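Long-range contacts in type C neurotoxin (Clostridium botulinum, PDB 3PME), which probably attaches the botulinum toxin to nerve cells through its receptor-binding domain, with gangliosides and membrane phospholipids as the likely partners: residues A[65-71]-A[200-205]; A[115-121]-A[166-172]; A[251-256]-A[328-332]; A[309-315]-A[373-377]. All blocks are in the same frame, centred on the assembly; numbering follows the deposited sequence.

Contact 1 of 4, residues A[65-71]-A[200-205]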
# COMPACT_ATOMS: atom_id res chain seq x y z
N ILE A 65 -30.93 -5.89 -3.05
CA ILE A 65 -29.86 -5.36 -3.89
C ILE A 65 -30.36 -4.27 -4.83
O ILE A 65 -29.63 -3.35 -5.19
CB ILE A 65 -29.18 -6.47 -4.74
CG1 ILE A 65 -27.81 -6.01 -5.23
CG2 ILE A 65 -30.05 -6.86 -5.93
CD1 ILE A 65 -26.78 -5.96 -4.14
N TYR A 66 -31.63 -4.37 -5.21
CA TYR A 66 -32.20 -3.36 -6.09
C TYR A 66 -32.52 -2.07 -5.34
O TYR A 66 -32.75 -1.03 -5.96
CB TYR A 66 -33.43 -3.91 -6.81
CG TYR A 66 -33.19 -4.18 -8.28
CD1 TYR A 66 -32.92 -3.14 -9.16
CD2 TYR A 66 -33.27 -5.47 -8.80
CE1 TYR A 66 -32.72 -3.37 -10.50
CE2 TYR A 66 -33.06 -5.72 -10.14
CZ TYR A 66 -32.79 -4.66 -10.99
OH TYR A 66 -32.59 -4.89 -12.33
N GLU A 67 -32.55 -2.13 -4.01
CA GLU A 67 -32.81 -0.94 -3.20
C GLU A 67 -31.53 -0.40 -2.56
O GLU A 67 -31.34 0.81 -2.48
CB GLU A 67 -33.83 -1.25 -2.10
CG GLU A 67 -35.07 -1.98 -2.59
CD GLU A 67 -35.86 -2.59 -1.44
OE1 GLU A 67 -35.93 -1.96 -0.36
OE2 GLU A 67 -36.40 -3.70 -1.61
N ASN A 68 -30.67 -1.30 -2.11
CA ASN A 68 -29.44 -0.89 -1.44
C ASN A 68 -28.32 -1.91 -1.59
O ASN A 68 -28.55 -3.12 -1.54
CB ASN A 68 -29.69 -0.58 0.04
CG ASN A 68 -30.57 -1.61 0.73
OD1 ASN A 68 -30.38 -2.82 0.58
ND2 ASN A 68 -31.54 -1.13 1.51
N SER A 69 -27.10 -1.42 -1.78
CA SER A 69 -25.97 -2.32 -1.96
C SER A 69 -24.69 -1.63 -1.55
O SER A 69 -24.65 -0.41 -1.39
CB SER A 69 -25.84 -2.70 -3.43
OG SER A 69 -25.44 -1.56 -4.18
N SER A 70 -23.63 -2.42 -1.40
CA SER A 70 -22.29 -1.90 -1.23
C SER A 70 -21.34 -2.71 -2.08
O SER A 70 -21.53 -3.91 -2.28
CB SER A 70 -21.86 -1.94 0.24
OG SER A 70 -22.80 -1.27 1.07
N VAL A 71 -20.31 -2.05 -2.59
CA VAL A 71 -19.28 -2.74 -3.34
C VAL A 71 -17.96 -2.37 -2.67
O VAL A 71 -17.72 -1.19 -2.42
CB VAL A 71 -19.26 -2.26 -4.80
CG1 VAL A 71 -18.13 -2.94 -5.53
CG2 VAL A 71 -20.63 -2.54 -5.48
N ILE A 200 -19.47 -7.82 -3.10
CA ILE A 200 -20.70 -7.04 -3.22
C ILE A 200 -21.64 -7.46 -2.10
O ILE A 200 -21.76 -8.63 -1.81
CB ILE A 200 -21.37 -7.23 -4.59
CG1 ILE A 200 -20.43 -6.75 -5.70
CG2 ILE A 200 -22.70 -6.44 -4.64
CD1 ILE A 200 -20.96 -6.92 -7.10
N PHE A 201 -22.28 -6.48 -1.48
CA PHE A 201 -23.18 -6.71 -0.34
C PHE A 201 -24.57 -6.24 -0.72
O PHE A 201 -24.73 -5.29 -1.48
CB PHE A 201 -22.71 -5.91 0.88
CG PHE A 201 -21.31 -6.24 1.35
CD1 PHE A 201 -20.20 -5.65 0.74
CD2 PHE A 201 -21.11 -7.12 2.40
CE1 PHE A 201 -18.92 -5.96 1.17
CE2 PHE A 201 -19.84 -7.43 2.83
CZ PHE A 201 -18.74 -6.84 2.22
N SER A 202 -25.59 -6.91 -0.16
CA SER A 202 -26.98 -6.57 -0.46
C SER A 202 -27.55 -5.59 0.56
O SER A 202 -28.76 -5.57 0.81
CB SER A 202 -27.83 -7.83 -0.48
OG SER A 202 -27.79 -8.45 0.79
N LYS A 203 -26.68 -4.80 1.16
CA LYS A 203 -27.12 -3.74 2.05
C LYS A 203 -26.13 -2.59 1.96
O LYS A 203 -25.02 -2.76 1.45
CB LYS A 203 -27.20 -4.25 3.49
CG LYS A 203 -25.86 -4.65 4.07
CD LYS A 203 -25.99 -5.31 5.43
CE LYS A 203 -25.98 -4.31 6.55
NZ LYS A 203 -25.93 -5.01 7.87
N GLU A 204 -26.54 -1.44 2.46
CA GLU A 204 -25.69 -0.27 2.58
C GLU A 204 -24.92 -0.40 3.89
O GLU A 204 -25.50 -0.33 4.97
CB GLU A 204 -26.55 0.99 2.57
CG GLU A 204 -25.80 2.27 2.83
CD GLU A 204 -26.73 3.47 2.92
OE1 GLU A 204 -27.92 3.33 2.59
OE2 GLU A 204 -26.25 4.56 3.33
N LEU A 205 -23.61 -0.62 3.81
CA LEU A 205 -22.82 -0.83 5.01
C LEU A 205 -22.66 0.48 5.78
O LEU A 205 -22.45 1.53 5.18
CB LEU A 205 -21.43 -1.37 4.67
CG LEU A 205 -21.34 -2.77 4.07
CD1 LEU A 205 -19.87 -3.15 3.86
CD2 LEU A 205 -22.03 -3.79 4.96
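The backbones of 65-71 and 200-205 run antiparallel at the ends of strands 68-77 and 193-201. Ser70 and Phe201 form a hydrogen-bonded pair, Ser70 N to Phe201 O at 3.1 Å and Phe201 N to Ser70 O at 2.8 Å; Val71 and Ile200 follow as a non-hydrogen-bonded pair with CA atoms 4.5 Å apart. Beyond Phe201 the ladder gives way to a side chain. Ser70 OG donates to Lys203 O at 2.7 Å and accepts from Leu205 N at 2.9 Å, so one hydroxyl ties down the departing chain. Side chains alternate across the sheet. Val71 CG2 lies 4.2 Å from Ile200 CG1 on one face, where Ile65 CD1, from the preceding 3-10 turn, also comes within 4.1 Å of Ile200 CG2; on the other, Ser70 CB is 4.1 Å from Phe201 CD1. Strand 141-148 flanks 68-77, with Asn147 ND2 hydrogen-bonded to Ser69 OG, and strand 6-13 flanks 193-201. This is antiparallel pairing of interior strands in the concanavalin-like jelly roll of the N-terminal receptor-binding half.

Contact 2 of 4, residues A[115-121]-A[166-172]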
# COMPACT_ATOMS: atom_id res chain seq x y z
N ASP A 115 -29.09 4.95 -15.86
CA ASP A 115 -30.48 4.51 -15.99
C ASP A 115 -30.87 4.12 -17.41
O ASP A 115 -30.06 4.16 -18.34
CB ASP A 115 -31.45 5.54 -15.38
CG ASP A 115 -31.64 6.81 -16.24
OD1 ASP A 115 -31.32 6.84 -17.44
OD2 ASP A 115 -32.18 7.80 -15.68
N ILE A 116 -32.14 3.74 -17.58
CA ILE A 116 -32.57 3.17 -18.85
C ILE A 116 -32.71 4.21 -19.98
O ILE A 116 -32.92 3.84 -21.14
CB ILE A 116 -33.85 2.32 -18.68
CG1 ILE A 116 -34.91 3.06 -17.87
CG2 ILE A 116 -33.51 1.01 -17.99
CD1 ILE A 116 -35.59 4.20 -18.61
N ASN A 117 -32.56 5.49 -19.63
CA ASN A 117 -32.51 6.55 -20.63
C ASN A 117 -31.08 7.01 -20.93
O ASN A 117 -30.87 8.03 -21.58
CB ASN A 117 -33.36 7.74 -20.19
CG ASN A 117 -34.83 7.41 -20.15
OD1 ASN A 117 -35.54 7.75 -19.20
ND2 ASN A 117 -35.30 6.72 -21.18
N ARG A 118 -30.11 6.25 -20.42
CA ARG A 118 -28.70 6.59 -20.59
C ARG A 118 -28.26 7.82 -19.80
O ARG A 118 -27.16 8.33 -20.01
CB ARG A 118 -28.35 6.72 -22.07
CG ARG A 118 -28.51 5.42 -22.84
CD ARG A 118 -28.07 5.56 -24.29
NE ARG A 118 -27.49 4.31 -24.78
CZ ARG A 118 -26.24 3.93 -24.53
NH1 ARG A 118 -25.45 4.69 -23.79
NH2 ARG A 118 -25.79 2.77 -25.01
N LYS A 119 -29.11 8.30 -18.90
CA LYS A 119 -28.70 9.35 -17.97
C LYS A 119 -27.85 8.70 -16.88
O LYS A 119 -28.15 7.59 -16.43
CB LYS A 119 -29.93 10.03 -17.37
CG LYS A 119 -29.64 11.08 -16.31
CD LYS A 119 -30.93 11.64 -15.71
CE LYS A 119 -30.64 12.59 -14.55
NZ LYS A 119 -31.88 13.00 -13.83
N TYR A 120 -26.77 9.35 -16.46
CA TYR A 120 -25.92 8.74 -15.45
C TYR A 120 -25.49 9.71 -14.36
O TYR A 120 -25.57 10.94 -14.52
CB TYR A 120 -24.69 8.08 -16.08
CG TYR A 120 -23.70 9.06 -16.64
CD1 TYR A 120 -23.84 9.56 -17.93
CD2 TYR A 120 -22.63 9.50 -15.88
CE1 TYR A 120 -22.94 10.46 -18.45
CE2 TYR A 120 -21.71 10.39 -16.39
CZ TYR A 120 -21.87 10.87 -17.67
OH TYR A 120 -20.97 11.77 -18.19
N LYS A 121 -25.09 9.15 -13.24
CA LYS A 121 -24.47 9.90 -12.14
C LYS A 121 -23.14 9.25 -11.85
O LYS A 121 -22.96 8.06 -12.10
CB LYS A 121 -25.34 9.87 -10.88
CG LYS A 121 -26.73 10.47 -11.05
CD LYS A 121 -26.64 11.93 -11.46
CE LYS A 121 -28.01 12.60 -11.39
NZ LYS A 121 -28.34 13.03 -10.00
N ARG A 166 -26.36 12.28 -5.71
CA ARG A 166 -27.77 11.94 -5.64
C ARG A 166 -28.12 10.98 -6.76
O ARG A 166 -27.71 11.18 -7.90
CB ARG A 166 -28.59 13.23 -5.75
CG ARG A 166 -30.06 13.06 -5.54
CD ARG A 166 -30.70 14.44 -5.36
NE ARG A 166 -30.49 15.30 -6.53
CZ ARG A 166 -29.49 16.16 -6.66
NH1 ARG A 166 -28.57 16.29 -5.71
NH2 ARG A 166 -29.39 16.89 -7.77
N ILE A 167 -28.86 9.92 -6.44
CA ILE A 167 -29.32 8.99 -7.47
C ILE A 167 -30.83 8.78 -7.42
O ILE A 167 -31.39 8.11 -8.28
CB ILE A 167 -28.60 7.62 -7.40
CG1 ILE A 167 -28.77 6.97 -6.02
CG2 ILE A 167 -27.12 7.76 -7.76
CD1 ILE A 167 -28.33 5.53 -5.96
N GLU A 168 -31.47 9.37 -6.42
CA GLU A 168 -32.91 9.21 -6.24
C GLU A 168 -33.65 9.82 -7.42
O GLU A 168 -34.82 9.50 -7.66
CB GLU A 168 -33.36 9.88 -4.94
CG GLU A 168 -34.80 9.58 -4.55
CD GLU A 168 -35.28 10.42 -3.38
OE1 GLU A 168 -34.61 11.44 -3.06
OE2 GLU A 168 -36.32 10.07 -2.79
N ASP A 169 -32.98 10.70 -8.15
CA ASP A 169 -33.58 11.37 -9.30
C ASP A 169 -33.35 10.66 -10.64
O ASP A 169 -33.89 11.08 -11.67
CB ASP A 169 -33.09 12.83 -9.38
CG ASP A 169 -31.57 12.94 -9.46
OD1 ASP A 169 -30.86 12.10 -8.87
OD2 ASP A 169 -31.09 13.88 -10.12
N LEU A 170 -32.54 9.61 -10.65
CA LEU A 170 -32.42 8.80 -11.87
C LEU A 170 -33.75 8.13 -12.12
O LEU A 170 -34.56 7.95 -11.21
CB LEU A 170 -31.34 7.72 -11.72
CG LEU A 170 -29.88 8.16 -11.80
CD1 LEU A 170 -28.94 6.97 -11.57
CD2 LEU A 170 -29.59 8.81 -13.13
N ASP A 171 -33.99 7.74 -13.37
CA ASP A 171 -35.12 6.87 -13.64
C ASP A 171 -34.67 5.43 -13.41
O ASP A 171 -33.65 5.20 -12.75
CB ASP A 171 -35.66 7.13 -15.04
CG ASP A 171 -36.28 8.51 -15.16
OD1 ASP A 171 -37.12 8.85 -14.30
OD2 ASP A 171 -35.90 9.28 -16.07
N GLU A 172 -35.43 4.46 -13.91
CA GLU A 172 -35.13 3.06 -13.61
C GLU A 172 -33.71 2.65 -13.98
O GLU A 172 -33.20 3.00 -15.04
CB GLU A 172 -36.14 2.13 -14.30
CG GLU A 172 -37.57 2.24 -13.77
CD GLU A 172 -38.43 3.21 -14.56
OE1 GLU A 172 -37.90 4.13 -15.21
OE2 GLU A 172 -39.67 3.05 -14.51
O HOH W 1 -33.63 9.45 -17.09
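Backbone-directed hydrogen bonds join the two loops at one end. Ile116 N donates to Glu172 O at 2.9 Å, and Asp171 N to Asp115 OD2 at 2.9 Å. The other carboxylate oxygen, Asp115 OD1, accepts from Asn117 N at 2.9 Å, an Asx turn, and from Lys119 N at 3.0 Å, bracing the type I turn 115-118. A water lies 2.6 Å from Asp115 OD2 and 2.5 Å from Asp171 OD2, between two carboxylates whose OD2 atoms are 4.0 Å apart. The turn 115-118 links strands 108-114 and 120-126 as a beta hairpin, while 166-172 leaves strand 160-166 in the other sheet, so the contact bridges two sheets of the concanavalin-like jelly roll. Apolar packing centres on Leu170, whose CD2 is 3.9 Å from Lys119 CG and Lys121 CG. At the other end Lys121 NZ makes a salt bridge to Asp169, 2.9 Å from both OD1 and OD2, and donates to backbone Arg166 O at 2.9 Å; Lys119 NZ makes a long salt bridge to Asp169 OD2 at 3.9 Å.

Contact 3 of 4, residues A[251-256]-A[328-332]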
# COMPACT_ATOMS: atom_id res chain seq x y z
N PRO A 251 27.13 5.81 3.89
CA PRO A 251 28.16 5.88 4.93
C PRO A 251 29.05 7.09 4.69
O PRO A 251 29.49 7.33 3.57
CB PRO A 251 28.95 4.59 4.73
CG PRO A 251 28.82 4.30 3.29
CD PRO A 251 27.44 4.78 2.88
N LYS A 252 29.30 7.86 5.74
CA LYS A 252 30.19 9.00 5.63
C LYS A 252 30.97 9.12 6.94
O LYS A 252 30.38 9.27 8.00
CB LYS A 252 29.39 10.28 5.37
CG LYS A 252 30.22 11.56 5.32
CD LYS A 252 29.34 12.73 4.86
CE LYS A 252 30.12 14.04 4.82
NZ LYS A 252 29.28 15.12 4.22
N ASN A 253 32.29 9.00 6.86
CA ASN A 253 33.12 9.07 8.06
C ASN A 253 32.58 8.20 9.19
O ASN A 253 32.42 8.65 10.33
CB ASN A 253 33.27 10.52 8.53
CG ASN A 253 34.21 11.32 7.65
OD1 ASN A 253 35.20 10.79 7.16
ND2 ASN A 253 33.90 12.59 7.46
N ASN A 254 32.27 6.95 8.84
CA ASN A 254 31.99 5.89 9.81
C ASN A 254 30.59 5.86 10.41
O ASN A 254 30.32 5.06 11.31
CB ASN A 254 33.05 5.87 10.91
CG ASN A 254 34.44 5.57 10.37
OD1 ASN A 254 34.60 4.77 9.44
ND2 ASN A 254 35.45 6.22 10.93
N ILE A 255 29.71 6.73 9.93
CA ILE A 255 28.31 6.64 10.35
C ILE A 255 27.44 6.70 9.11
O ILE A 255 27.94 6.88 7.99
CB ILE A 255 27.92 7.76 11.33
CG1 ILE A 255 27.98 9.11 10.62
CG2 ILE A 255 28.81 7.72 12.58
CD1 ILE A 255 27.04 10.12 11.23
N LEU A 256 26.13 6.54 9.29
CA LEU A 256 25.22 6.66 8.17
C LEU A 256 24.54 8.03 8.19
O LEU A 256 24.16 8.53 9.25
CB LEU A 256 24.15 5.57 8.25
CG LEU A 256 24.66 4.14 8.15
CD1 LEU A 256 23.50 3.18 8.37
CD2 LEU A 256 25.32 3.93 6.78
N ALA A 328 24.19 7.53 16.72
CA ALA A 328 24.31 7.34 15.28
C ALA A 328 24.21 5.86 14.93
O ALA A 328 24.29 4.98 15.80
CB ALA A 328 25.63 7.92 14.79
N LEU A 329 24.05 5.59 13.64
CA LEU A 329 24.05 4.23 13.12
C LEU A 329 25.31 4.03 12.31
O LEU A 329 25.81 4.97 11.68
CB LEU A 329 22.81 4.01 12.25
CG LEU A 329 21.48 4.27 12.94
CD1 LEU A 329 20.38 3.94 11.95
CD2 LEU A 329 21.34 3.44 14.21
N LYS A 330 25.84 2.81 12.31
CA LYS A 330 27.10 2.54 11.62
C LYS A 330 26.97 1.24 10.85
O LYS A 330 26.04 0.48 11.06
CB LYS A 330 28.25 2.40 12.64
CG LYS A 330 28.37 3.59 13.58
CD LYS A 330 29.32 3.31 14.73
CE LYS A 330 30.74 3.13 14.26
NZ LYS A 330 31.66 2.89 15.40
N LEU A 331 27.93 1.01 9.95
CA LEU A 331 28.04 -0.26 9.23
C LEU A 331 29.08 -1.15 9.92
O LEU A 331 30.15 -0.68 10.32
CB LEU A 331 28.46 -0.01 7.78
CG LEU A 331 27.45 0.75 6.90
CD1 LEU A 331 27.91 0.87 5.46
CD2 LEU A 331 26.10 0.06 6.98
N GLN A 332 28.76 -2.43 10.03
CA GLN A 332 29.66 -3.43 10.60
C GLN A 332 29.87 -4.57 9.60
O GLN A 332 28.91 -5.11 9.07
CB GLN A 332 29.08 -3.98 11.91
CG GLN A 332 29.82 -5.20 12.46
CD GLN A 332 29.35 -5.56 13.85
OE1 GLN A 332 29.43 -4.76 14.79
NE2 GLN A 332 28.83 -6.78 14.00
O HOH W 2 30.29 2.68 9.52
O HOH W 3 23.67 7.64 11.79
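Leu256 forms the apolar centre, its CA-to-CB bond directed at strand 326-332. Its two methyls meet different partners: CD1 is 4.0 Å from Leu329 CB, and CD2 is 3.8 Å from Leu331 CG. Leu331 reaches further, placing CD1 3.9 Å from Pro251 CB, so that it touches both strands of the 251-256 hairpin. Ile255 adds a second patch, with CG2 3.9 Å from Ala328 CB; Pro375 and Trp376 also pack against Ile255. Strand 302-308 supplies Ile306, which touches Leu256, and Tyr304, which touches Leu331.

Outward from these side chains, the backbones make one direct hydrogen bond, Leu256 N to Leu329 O at 2.9 Å, accompanied by a CA-H...O contact from Ile255 CA to the same oxygen at 3.3 Å. Water molecules span the gaps flanking it. One accepts from Leu331 N at 2.9 Å and donates weakly to Asn254 O at 3.0 Å; another accepts from Leu329 N at 2.8 Å and lies 2.7 Å from Leu256 O. At the polar margin, the aliphatic part of Lys330 brings CG to 3.3 Å from Asn254 O.

Lys252 to Ile255 form a type I' turn, with Asn253 and Asn254 both at positive phi. The arrangement is a tight two-residue beta hairpin docked, partly through water, on a neighbouring strand in the beta-trefoil of the C-terminal receptor-binding half.

Contact 4 of 4, residues A[309-315]-A[373-377]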
# COMPACT_ATOMS: atom_id res chain seq x y z
N ASP A 309 25.45 2.84 17.31
CA ASP A 309 26.69 3.21 17.99
C ASP A 309 26.49 3.02 19.50
O ASP A 309 25.37 3.19 20.01
CB ASP A 309 27.03 4.67 17.68
CG ASP A 309 28.50 4.98 17.85
OD1 ASP A 309 29.24 4.13 18.38
OD2 ASP A 309 28.91 6.09 17.45
N THR A 310 27.54 2.64 20.21
CA THR A 310 27.49 2.43 21.65
C THR A 310 27.50 3.75 22.42
O THR A 310 26.89 3.86 23.49
CB THR A 310 28.67 1.55 22.12
OG1 THR A 310 29.89 2.21 21.77
CG2 THR A 310 28.64 0.20 21.42
N ASP A 311 28.20 4.74 21.88
CA ASP A 311 28.21 6.07 22.51
C ASP A 311 27.39 7.08 21.71
O ASP A 311 27.17 6.90 20.51
CB ASP A 311 29.65 6.56 22.70
CG ASP A 311 30.35 5.86 23.86
OD1 ASP A 311 29.68 5.11 24.60
OD2 ASP A 311 31.57 6.07 24.03
N THR A 312 26.95 8.14 22.38
CA THR A 312 26.11 9.16 21.73
C THR A 312 26.92 10.02 20.77
O THR A 312 28.14 9.94 20.72
CB THR A 312 25.44 10.10 22.75
OG1 THR A 312 26.45 10.83 23.46
CG2 THR A 312 24.57 9.33 23.73
N ILE A 313 26.22 10.89 20.03
CA ILE A 313 26.85 11.72 19.01
C ILE A 313 27.62 12.91 19.59
O ILE A 313 28.26 13.66 18.86
CB ILE A 313 25.82 12.22 17.97
CG1 ILE A 313 24.69 12.99 18.66
CG2 ILE A 313 25.24 11.03 17.21
CD1 ILE A 313 23.79 13.74 17.66
N TYR A 314 27.52 13.09 20.90
CA TYR A 314 28.10 14.24 21.57
C TYR A 314 29.25 13.79 22.46
O TYR A 314 29.02 13.13 23.48
CB TYR A 314 27.04 14.96 22.41
CG TYR A 314 25.81 15.37 21.63
CD1 TYR A 314 25.92 16.16 20.49
CD2 TYR A 314 24.54 14.97 22.03
CE1 TYR A 314 24.79 16.54 19.77
CE2 TYR A 314 23.41 15.34 21.32
CZ TYR A 314 23.54 16.12 20.19
OH TYR A 314 22.42 16.50 19.48
N ALA A 315 30.46 14.17 22.08
CA ALA A 315 31.68 13.68 22.75
C ALA A 315 31.72 14.01 24.23
O ALA A 315 32.27 13.25 25.03
CB ALA A 315 32.92 14.22 22.04
N TYR A 373 21.10 16.69 12.62
CA TYR A 373 21.93 16.62 13.81
C TYR A 373 23.37 16.97 13.46
O TYR A 373 23.70 17.18 12.29
CB TYR A 373 21.92 15.19 14.37
CG TYR A 373 20.68 14.83 15.16
CD1 TYR A 373 20.55 15.24 16.48
CD2 TYR A 373 19.66 14.06 14.61
CE1 TYR A 373 19.43 14.92 17.23
CE2 TYR A 373 18.53 13.73 15.36
CZ TYR A 373 18.43 14.17 16.66
OH TYR A 373 17.32 13.85 17.43
N LYS A 374 24.21 17.03 14.48
CA LYS A 374 25.66 17.03 14.30
C LYS A 374 26.12 15.64 14.75
O LYS A 374 26.42 15.43 15.91
CB LYS A 374 26.29 18.10 15.19
CG LYS A 374 25.90 19.53 14.81
CD LYS A 374 26.39 20.51 15.87
CE LYS A 374 26.24 21.94 15.41
NZ LYS A 374 24.83 22.23 15.14
N PRO A 375 26.14 14.67 13.81
CA PRO A 375 26.25 13.26 14.21
C PRO A 375 27.68 12.76 14.44
O PRO A 375 27.82 11.66 14.99
CB PRO A 375 25.62 12.53 13.02
CG PRO A 375 25.97 13.41 11.84
CD PRO A 375 25.86 14.83 12.37
N TRP A 376 28.70 13.51 14.03
CA TRP A 376 30.08 13.09 14.26
C TRP A 376 30.62 13.74 15.53
O TRP A 376 30.60 14.96 15.66
CB TRP A 376 30.98 13.47 13.08
CG TRP A 376 30.57 12.86 11.78
CD1 TRP A 376 30.86 11.61 11.33
CD2 TRP A 376 29.79 13.48 10.75
NE1 TRP A 376 30.32 11.41 10.09
CE2 TRP A 376 29.65 12.54 9.71
CE3 TRP A 376 29.20 14.74 10.61
CZ2 TRP A 376 28.94 12.82 8.54
CZ3 TRP A 376 28.50 15.01 9.45
CH2 TRP A 376 28.38 14.06 8.43
N ARG A 377 31.12 12.92 16.45
CA ARG A 377 31.57 13.43 17.74
C ARG A 377 32.69 14.45 17.58
O ARG A 377 32.79 15.40 18.36
CB ARG A 377 32.04 12.27 18.64
CG ARG A 377 30.91 11.52 19.31
CD ARG A 377 31.44 10.45 20.28
NE ARG A 377 32.00 9.32 19.55
CZ ARG A 377 31.29 8.30 19.10
NH1 ARG A 377 29.98 8.24 19.31
NH2 ARG A 377 31.90 7.32 18.44
O HOH W 4 23.05 17.74 17.03
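This is a loop-to-loop contact in the beta-trefoil of the C-terminal receptor-binding half, held by one arginine and an isoleucine. Segment 309-315 follows strand 302-308. The partner segment, 373-377, leaves the end of strand 366-373; no regular strand pairing joins the two, although Ile313 and Pro375 bring their CA atoms to 5.1 Å and Ala315 and Arg377 to 5.0 Å. Ile313 fills the space between the two loops: its CD1 is 3.8 Å from Tyr373 CD1 and 3.6 Å from Lys374 O, while its CG2 lies 3.5 Å from Pro375 O. Val326 and Ala328 of strand 326-332 touch the same side chain. Nearby, a water lies 2.8 Å from Tyr314 OH and accepts from Lys374 N at 2.9 Å, linking the loops beside the apolar patch. Thr312 touches Cys321 and Cys325, which form a disulfide. Arg377 extends along the first loop, its CG 3.4 Å from Ile313 O, and Asp311 CB lies over one face of the guanidinium. At the guanidinium edge, Arg377 NH1 donates to Thr312 O at 2.9 Å and to Asp309 OD2 at 3.0 Å, the latter a salt bridge.

The four contacts fall into two pairs, one in each half of the receptor-binding domain. Contacts 1 and 2 share the jelly-roll half: their centres are about 17 Å apart, nearest atoms about 7 Å, and the chain opens and closes contact 2 between the two segments of contact 1. Contacts 3 and 4 lie in the trefoil half, centres about 11 Å apart; their segments alternate along the chain and touch directly. Ala328 O is 2.9 Å from Asp309 N and Lys252 O 3.0 Å from Trp376 NE1, both probable hydrogen bonds. Between the pairs, centres are about 56 to 67 Å apart. Sulfate, probably from the crystallisation liquor, lies about 5 Å from the Glu204 side chain and about 4 Å from that of Pro251.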